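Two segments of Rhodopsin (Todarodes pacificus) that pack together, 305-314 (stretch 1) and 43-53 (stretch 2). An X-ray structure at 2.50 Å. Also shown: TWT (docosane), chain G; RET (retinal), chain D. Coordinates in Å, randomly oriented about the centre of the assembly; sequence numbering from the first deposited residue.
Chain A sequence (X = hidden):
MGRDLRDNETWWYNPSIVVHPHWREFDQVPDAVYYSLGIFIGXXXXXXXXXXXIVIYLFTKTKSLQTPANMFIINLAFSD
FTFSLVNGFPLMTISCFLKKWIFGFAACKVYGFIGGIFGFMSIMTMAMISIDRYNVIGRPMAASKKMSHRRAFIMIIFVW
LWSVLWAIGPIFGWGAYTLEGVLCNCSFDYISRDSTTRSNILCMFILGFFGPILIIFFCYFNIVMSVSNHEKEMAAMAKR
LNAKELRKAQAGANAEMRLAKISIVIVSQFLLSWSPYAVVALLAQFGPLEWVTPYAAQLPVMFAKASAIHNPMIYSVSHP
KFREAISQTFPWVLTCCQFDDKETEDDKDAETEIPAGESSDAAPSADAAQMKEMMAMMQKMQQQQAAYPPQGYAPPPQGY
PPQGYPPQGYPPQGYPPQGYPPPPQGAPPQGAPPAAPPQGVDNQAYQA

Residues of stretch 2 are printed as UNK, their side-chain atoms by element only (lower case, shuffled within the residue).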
ATOM      1  N   LYS A 305      -0.613  -0.058 -10.499  1.00 45.57           N
ATOM      2  CA  LYS A 305       0.098  -1.300 -10.208  1.00 44.82           C
ATOM      3  C   LYS A 305       1.488  -1.098  -9.585  1.00 45.89           C
ATOM      4  O   LYS A 305       1.918  -1.890  -8.745  1.00 47.94           O
ATOM      5  CB  LYS A 305       0.229  -2.143 -11.478  1.00 40.04           C
ATOM      6  CG  LYS A 305      -1.083  -2.679 -12.012  1.00 36.20           C
ATOM      7  CD  LYS A 305      -0.841  -3.797 -13.008  1.00 33.05           C
ATOM      8  CE  LYS A 305      -2.091  -4.153 -13.792  1.00 33.45           C
ATOM      9  NZ  LYS A 305      -3.051  -4.980 -13.069  1.00 40.92           N
ATOM     10  N   ALA A 306       2.187  -0.043  -9.997  1.00 45.04           N
ATOM     11  CA  ALA A 306       3.516   0.226  -9.468  1.00 42.98           C
ATOM     12  C   ALA A 306       3.453   0.668  -8.010  1.00 42.38           C
ATOM     13  O   ALA A 306       4.438   0.584  -7.287  1.00 43.83           O
ATOM     14  CB  ALA A 306       4.218   1.286 -10.317  1.00 40.02           C
ATOM     15  N   SER A 307       2.286   1.126  -7.569  1.00 44.58           N
ATOM     16  CA  SER A 307       2.146   1.568  -6.181  1.00 43.22           C
ATOM     17  C   SER A 307       2.761   0.581  -5.210  1.00 41.13           C
ATOM     18  O   SER A 307       3.407   0.972  -4.262  1.00 41.80           O
ATOM     19  CB  SER A 307       0.670   1.773  -5.800  1.00 42.09           C
ATOM     20  OG  SER A 307       0.528   2.171  -4.432  1.00 39.88           O
ATOM     21  N   ALA A 308       2.564  -0.705  -5.455  1.00 45.53           N
ATOM     22  CA  ALA A 308       3.084  -1.725  -4.552  1.00 47.89           C
ATOM     23  C   ALA A 308       4.610  -1.854  -4.495  1.00 49.44           C
ATOM     24  O   ALA A 308       5.125  -2.740  -3.815  1.00 53.34           O
ATOM     25  CB  ALA A 308       2.458  -3.082  -4.885  1.00 44.17           C
ATOM     26  N   ILE A 309       5.333  -0.983  -5.190  1.00 46.36           N
ATOM     27  CA  ILE A 309       6.790  -1.064  -5.174  1.00 45.55           C
ATOM     28  C   ILE A 309       7.418   0.184  -4.570  1.00 47.93           C
ATOM     29  O   ILE A 309       8.624   0.399  -4.717  1.00 51.06           O
ATOM     30  CB  ILE A 309       7.377  -1.157  -6.584  1.00 43.51           C
ATOM     31  CG1 ILE A 309       7.299   0.227  -7.240  1.00 43.35           C
ATOM     32  CG2 ILE A 309       6.643  -2.232  -7.388  1.00 45.55           C
ATOM     33  CD1 ILE A 309       8.183   0.417  -8.432  1.00 43.32           C
ATOM     34  N   HIS A 310       6.629   1.003  -3.888  1.00 46.31           N
ATOM     35  CA  HIS A 310       7.177   2.236  -3.360  1.00 42.25           C
ATOM     36  C   HIS A 310       7.572   2.298  -1.898  1.00 41.01           C
ATOM     37  O   HIS A 310       8.609   2.853  -1.577  1.00 44.63           O
ATOM     38  CB  HIS A 310       6.235   3.389  -3.695  1.00 41.21           C
ATOM     39  CG  HIS A 310       6.195   3.722  -5.153  1.00 39.06           C
ATOM     40  ND1 HIS A 310       5.021   3.984  -5.828  1.00 41.53           N
ATOM     41  CD2 HIS A 310       7.187   3.831  -6.068  1.00 36.45           C
ATOM     42  CE1 HIS A 310       5.292   4.237  -7.095  1.00 38.70           C
ATOM     43  NE2 HIS A 310       6.598   4.151  -7.267  1.00 38.21           N
ATOM     44  N   ASN A 311       6.768   1.734  -1.013  1.00 41.83           N
ATOM     45  CA  ASN A 311       7.078   1.791   0.403  1.00 44.33           C
ATOM     46  C   ASN A 311       8.515   1.409   0.741  1.00 46.86           C
ATOM     47  O   ASN A 311       9.193   2.135   1.455  1.00 49.40           O
ATOM     48  CB  ASN A 311       6.104   0.913   1.198  1.00 49.04           C
ATOM     49  CG  ASN A 311       4.658   1.294   0.963  1.00 48.17           C
ATOM     50  OD1 ASN A 311       4.374   2.327   0.358  1.00 47.99           O
ATOM     51  ND2 ASN A 311       3.736   0.463   1.438  1.00 49.35           N
ATOM     52  N   PRO A 312       8.996   0.259   0.244  1.00 48.65           N
ATOM     53  CA  PRO A 312      10.374  -0.120   0.557  1.00 47.60           C
ATOM     54  C   PRO A 312      11.384   0.993   0.243  1.00 47.62           C
ATOM     55  O   PRO A 312      12.262   1.301   1.062  1.00 45.76           O
ATOM     56  CB  PRO A 312      10.585  -1.370  -0.288  1.00 47.54           C
ATOM     57  CG  PRO A 312       9.224  -1.999  -0.252  1.00 47.96           C
ATOM     58  CD  PRO A 312       8.330  -0.805  -0.527  1.00 48.04           C
ATOM     59  N   MET A 313      11.265   1.605  -0.928  1.00 46.70           N
ATOM     60  CA  MET A 313      12.183   2.675  -1.275  1.00 50.29           C
ATOM     61  C   MET A 313      11.960   3.884  -0.355  1.00 51.18           C
ATOM     62  O   MET A 313      12.910   4.561   0.040  1.00 52.16           O
ATOM     63  CB  MET A 313      12.010   3.068  -2.743  1.00 52.20           C
ATOM     64  CG  MET A 313      12.138   1.882  -3.692  1.00 55.62           C
ATOM     65  SD  MET A 313      12.266   2.295  -5.447  1.00 61.04           S
ATOM     66  CE  MET A 313      10.531   2.396  -5.927  1.00 52.43           C
ATOM     67  N   ILE A 314      10.709   4.150   0.003  1.00 53.20           N
ATOM     68  CA  ILE A 314      10.411   5.266   0.893  1.00 55.18           C
ATOM     69  C   ILE A 314      11.105   5.010   2.234  1.00 57.62           C
ATOM     70  O   ILE A 314      11.782   5.895   2.778  1.00 59.58           O
ATOM     71  CB  ILE A 314       8.879   5.416   1.119  1.00 54.93           C
ATOM     72  CG1 ILE A 314       8.183   5.732  -0.209  1.00 56.01           C
ATOM     73  CG2 ILE A 314       8.589   6.538   2.095  1.00 53.03           C
ATOM     74  CD1 ILE A 314       6.661   5.761  -0.117  1.00 55.94           C
ATOM     75  N   UNK A  43       9.433  -4.880 -14.450  1.00 41.53           N
ATOM     76  CA  UNK A  43      10.361  -4.187 -13.575  1.00 42.94           C
ATOM     77  C   UNK A  43       9.677  -3.835 -12.247  1.00 42.64           C
ATOM     78  O   UNK A  43      10.346  -3.597 -11.243  1.00 45.32           O
ATOM     79  c   UNK A  43      11.737  -2.069 -13.291  1.00 44.21           C
ATOM     80  c   UNK A  43      10.935  -2.924 -14.277  1.00 44.48           C
ATOM     81  c   UNK A  43      12.642  -2.253 -16.099  1.00 46.74           C
ATOM     82  c   UNK A  43      11.812  -3.367 -15.450  1.00 46.36           C
ATOM     83  N   UNK A  44       8.349  -3.803 -12.225  1.00 42.72           N
ATOM     84  CA  UNK A  44       7.658  -3.538 -10.969  1.00 43.12           C
ATOM     85  C   UNK A  44       7.706  -4.851 -10.203  1.00 40.31           C
ATOM     86  O   UNK A  44       7.739  -4.875  -8.974  1.00 38.72           O
ATOM     87  c   UNK A  44       6.201  -3.113 -11.201  1.00 46.94           C
ATOM     88  s   UNK A  44       5.996  -1.430 -11.854  1.00 45.95           S
ATOM     89  N   UNK A  45       7.720  -5.952 -10.945  1.00 39.02           N
ATOM     90  CA  UNK A  45       7.811  -7.261 -10.325  1.00 40.03           C
ATOM     91  C   UNK A  45       9.140  -7.403  -9.605  1.00 39.71           C
ATOM     92  O   UNK A  45       9.197  -7.787  -8.438  1.00 39.18           O
ATOM     93  N   UNK A  46      10.219  -7.081 -10.304  1.00 38.64           N
ATOM     94  CA  UNK A  46      11.549  -7.175  -9.715  1.00 40.76           C
ATOM     95  C   UNK A  46      11.702  -6.248  -8.501  1.00 42.46           C
ATOM     96  O   UNK A  46      12.018  -6.704  -7.393  1.00 44.26           O
ATOM     97  c   UNK A  46      14.005  -6.725 -10.084  1.00 38.59           C
ATOM     98  c   UNK A  46      13.517  -7.456 -13.054  1.00 41.85           C
ATOM     99  c   UNK A  46      12.645  -6.821 -10.755  1.00 41.57           C
ATOM    100  c   UNK A  46      12.677  -7.874 -11.860  1.00 40.50           C
ATOM    101  N   UNK A  47      11.484  -4.951  -8.708  1.00 42.70           N
ATOM    102  CA  UNK A  47      11.629  -3.992  -7.628  1.00 42.10           C
ATOM    103  C   UNK A  47      10.663  -4.297  -6.505  1.00 42.72           C
ATOM    104  O   UNK A  47      11.052  -4.323  -5.332  1.00 45.39           O
ATOM    105  c   UNK A  47      11.406  -2.552  -8.122  1.00 46.23           C
ATOM    106  c   UNK A  47      12.513  -2.174  -9.118  1.00 49.00           C
ATOM    107  c   UNK A  47      12.425  -0.753  -9.651  1.00 49.16           C
ATOM    108  c   UNK A  47      11.393  -1.580  -6.947  1.00 46.78           C
ATOM    109  N   UNK A  48       9.405  -4.541  -6.852  1.00 40.21           N
ATOM    110  CA  UNK A  48       8.409  -4.853  -5.838  1.00 40.13           C
ATOM    111  C   UNK A  48       8.752  -6.068  -4.986  1.00 41.49           C
ATOM    112  O   UNK A  48       8.769  -5.984  -3.755  1.00 39.97           O
ATOM    113  N   UNK A  49       9.019  -7.204  -5.629  1.00 42.35           N
ATOM    114  CA  UNK A  49       9.362  -8.419  -4.883  1.00 39.96           C
ATOM    115  C   UNK A  49      10.706  -8.230  -4.191  1.00 37.87           C
ATOM    116  O   UNK A  49      10.890  -8.638  -3.048  1.00 37.74           O
ATOM    117  s   UNK A  49       7.861 -10.042  -6.631  1.00 38.84           S
ATOM    118  c   UNK A  49       9.421  -9.635  -5.818  1.00 38.71           C
ATOM    119  N   UNK A  50      11.644  -7.600  -4.887  1.00 36.98           N
ATOM    120  CA  UNK A  50      12.943  -7.374  -4.295  1.00 38.99           C
ATOM    121  C   UNK A  50      12.830  -6.523  -3.046  1.00 40.60           C
ATOM    122  O   UNK A  50      13.195  -6.954  -1.940  1.00 42.23           O
ATOM    123  N   UNK A  51      12.305  -5.312  -3.213  1.00 38.73           N
ATOM    124  CA  UNK A  51      12.160  -4.413  -2.086  1.00 37.82           C
ATOM    125  C   UNK A  51      11.276  -4.909  -0.956  1.00 35.55           C
ATOM    126  O   UNK A  51      11.608  -4.757   0.214  1.00 35.77           O
ATOM    127  N   UNK A  52      10.142  -5.503  -1.284  1.00 37.23           N
ATOM    128  CA  UNK A  52       9.260  -5.972  -0.231  1.00 42.37           C
ATOM    129  C   UNK A  52       9.832  -7.175   0.488  1.00 43.25           C
ATOM    130  O   UNK A  52       9.568  -7.378   1.676  1.00 41.90           O
ATOM    131  n   UNK A  52       6.648  -4.850  -2.322  1.00 44.33           N
ATOM    132  o   UNK A  52       6.822  -4.184  -0.187  1.00 44.07           O
ATOM    133  c   UNK A  52       7.063  -5.007  -1.076  1.00 44.29           C
ATOM    134  c   UNK A  52       7.866  -6.277  -0.790  1.00 44.34           C
ATOM    135  N   UNK A  53      10.619  -7.976  -0.227  1.00 43.31           N
ATOM    136  CA  UNK A  53      11.225  -9.137   0.402  1.00 41.53           C
ATOM    137  C   UNK A  53      12.195  -8.657   1.473  1.00 41.07           C
ATOM    138  O   UNK A  53      12.225  -9.171   2.586  1.00 40.44           O
TER
HETATM  139  C1  TWT G1003      14.521  -1.218   0.153  1.00 57.07           C
HETATM  140  C2  TWT G1003      15.217  -0.878  -1.144  1.00 61.01           C
HETATM  141  C3  TWT G1003      14.581  -1.703  -2.247  1.00 66.45           C
HETATM  142  C4  TWT G1003      15.219  -1.442  -3.616  1.00 70.46           C
HETATM  143  C5  TWT G1003      14.461  -2.340  -4.594  1.00 72.77           C
HETATM  144  C6  TWT G1003      15.383  -3.079  -5.551  1.00 74.61           C
HETATM  145  C7  TWT G1003      15.201  -4.585  -5.281  1.00 78.20           C
HETATM  146  C8  TWT G1003      16.570  -5.250  -5.259  1.00 83.25           C
HETATM  147  C9  TWT G1003      16.674  -6.420  -6.255  1.00 86.25           C
HETATM  148  C10 TWT G1003      17.297  -5.804  -7.497  1.00 90.55           C
HETATM  149  C11 TWT G1003      18.774  -6.102  -7.758  1.00 93.93           C
HETATM  150  C12 TWT G1003      18.829  -5.810  -9.243  1.00 95.96           C
HETATM  151  C13 TWT G1003      20.146  -5.968  -9.992  1.00 98.64           C
HETATM  152  C14 TWT G1003      19.558  -6.238 -11.368  1.00101.28           C
HETATM  153  C15 TWT G1003      20.414  -6.877 -12.446  1.00102.41           C
HETATM  154  C16 TWT G1003      19.413  -6.826 -13.598  1.00102.41           C
HETATM  155  C17 TWT G1003      19.962  -6.698 -14.972  1.00102.22           C
HETATM  156  C18 TWT G1003      19.023  -7.618 -15.754  1.00101.40           C
HETATM  157  C19 TWT G1003      19.319  -7.714 -17.240  1.00100.81           C
HETATM  158  C20 TWT G1003      18.264  -8.675 -17.793  1.00102.40           C
HETATM  159  C21 TWT G1003      18.433  -8.874 -19.289  1.00102.47           C
HETATM  160  C22 TWT G1003      17.350  -9.839 -19.763  1.00101.87           C
HETATM  161  C1  RET D1000     -10.595   1.053  -6.362  1.00 54.64           C
HETATM  162  C2  RET D1000     -10.230   2.468  -5.830  1.00 56.03           C
HETATM  163  C3  RET D1000      -8.772   2.675  -5.456  1.00 59.21           C
HETATM  164  C4  RET D1000      -8.239   1.580  -4.515  1.00 58.46           C
HETATM  165  C5  RET D1000      -8.592   0.168  -4.985  1.00 58.59           C
HETATM  166  C6  RET D1000      -9.648  -0.094  -5.821  1.00 57.36           C
HETATM  167  C7  RET D1000      -9.982  -1.502  -6.295  1.00 56.24           C
HETATM  168  C8  RET D1000      -9.219  -2.237  -7.216  1.00 54.05           C
HETATM  169  C9  RET D1000      -9.344  -3.610  -7.726  1.00 52.16           C
HETATM  170  C10 RET D1000      -8.375  -3.936  -8.592  1.00 49.84           C
HETATM  171  C11 RET D1000      -8.082  -5.179  -9.272  1.00 47.63           C
HETATM  172  C12 RET D1000      -7.066  -5.437 -10.151  1.00 49.35           C
HETATM  173  C13 RET D1000      -6.004  -4.599 -10.831  1.00 46.46           C
HETATM  174  C14 RET D1000      -5.054  -5.201 -11.610  1.00 41.26           C
HETATM  175  C15 RET D1000      -4.003  -4.460 -12.317  1.00 39.18           C
HETATM  176  C16 RET D1000     -12.053   0.751  -6.018  1.00 52.61           C
HETATM  177  C17 RET D1000     -10.544   1.167  -7.921  1.00 51.45           C
HETATM  178  C18 RET D1000      -7.622  -0.824  -4.400  1.00 58.95           C
HETATM  179  C19 RET D1000     -10.456  -4.518  -7.241  1.00 49.13           C
HETATM  180  C20 RET D1000      -6.065  -3.073 -10.599  1.00 45.59           C

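Position 43 carries four carbons, forked at the first, with one arm two carbons long. That is the isoleucine pattern, and Ile 43 sits on the surface, its end leading away from stretch 1.

Position 44 has one carbon followed by one sulfur. The CB points toward stretch 1 and meets Ile 309 CG2 at 3.9 Å, and the sulfur lies 3.6 Å from Ala 306 CB, a small apolar pair. One carbon then sulfur is cysteine; Cys 44 CA and Ala 306 CA are 5.8 Å apart.

Position 45 has no side-chain atoms and is glycine; a CB on Gly 45 would point away from the contact.

Position 46 again shows four carbons forked at the first, one arm two carbons long. It points away and touches nothing on stretch 1; the fork makes it Ile 46.

Position 47 repeats that fork but turns toward the partner. One of its carbons lies 4.1 Å from Ile 309 CB and 4.2 Å from Met 313 CE. The fork with one two-carbon arm is isoleucine; the same methyl reaches both Ile 309 and Met 313. The carbon is CG2 of Ile 47, which also approaches docosane C5 at 3.9 Å, placing this side chain against both protein and hydrocarbon.

Position 48 is bare. Its CA comes within 3.5 Å of Ile 309 CG2, and its CA and Ile 309 CA are 4.2 Å apart, the tightest register in the contact. With no side-chain atoms it is Gly 48. An ideal CB here would lie just 3.0 Å from Ile 309 CG2, so the absent side chain leaves room for that methyl.

Position 49 has one carbon and one sulfur, and it points away and leaves stretch 1 untouched: Cys 49.

Position 50 has no side chain. This glycine lies beyond the reach of stretch 1 but against the lipid-like chain, Gly 50 CA being 3.7 Å from docosane C7; an ideal CB would fall 2.5 Å from that same carbon.

Position 51 is also bare, and a CB would point toward the partner, 3.0 Å from Pro 312 CB. Its O lies 3.6 Å from Pro 312 CB. Without a side chain, Gly 51 lets the proline in.

Position 52 has two carbons, the second carrying one oxygen and one nitrogen. The nitrogen lies 3.0 Å from Ala 308 O, and the oxygen 3.2 Å from Pro 312 CG. This amide is Asn 52, whose ND2 donates to Ala 308 O and, weakly, to Gly 48 O at 2.8 Å.

Position 53, without side-chain atoms, is Gly 53, making no contact.

The rule is glycine on the face toward the partner: of five glycines, only Gly 48 and Gly 51 meet stretch 1. They open the surface to Ile 309 and Pro 312, both pointing toward it, while Cys 44 and Ile 47 supply apolar cover around Ile 309. One hydrogen bond crosses the contact, from Asn 52 ND2 to Ala 308 O.

Stretch 2, residues 43-53: ICGIIGCGGNG
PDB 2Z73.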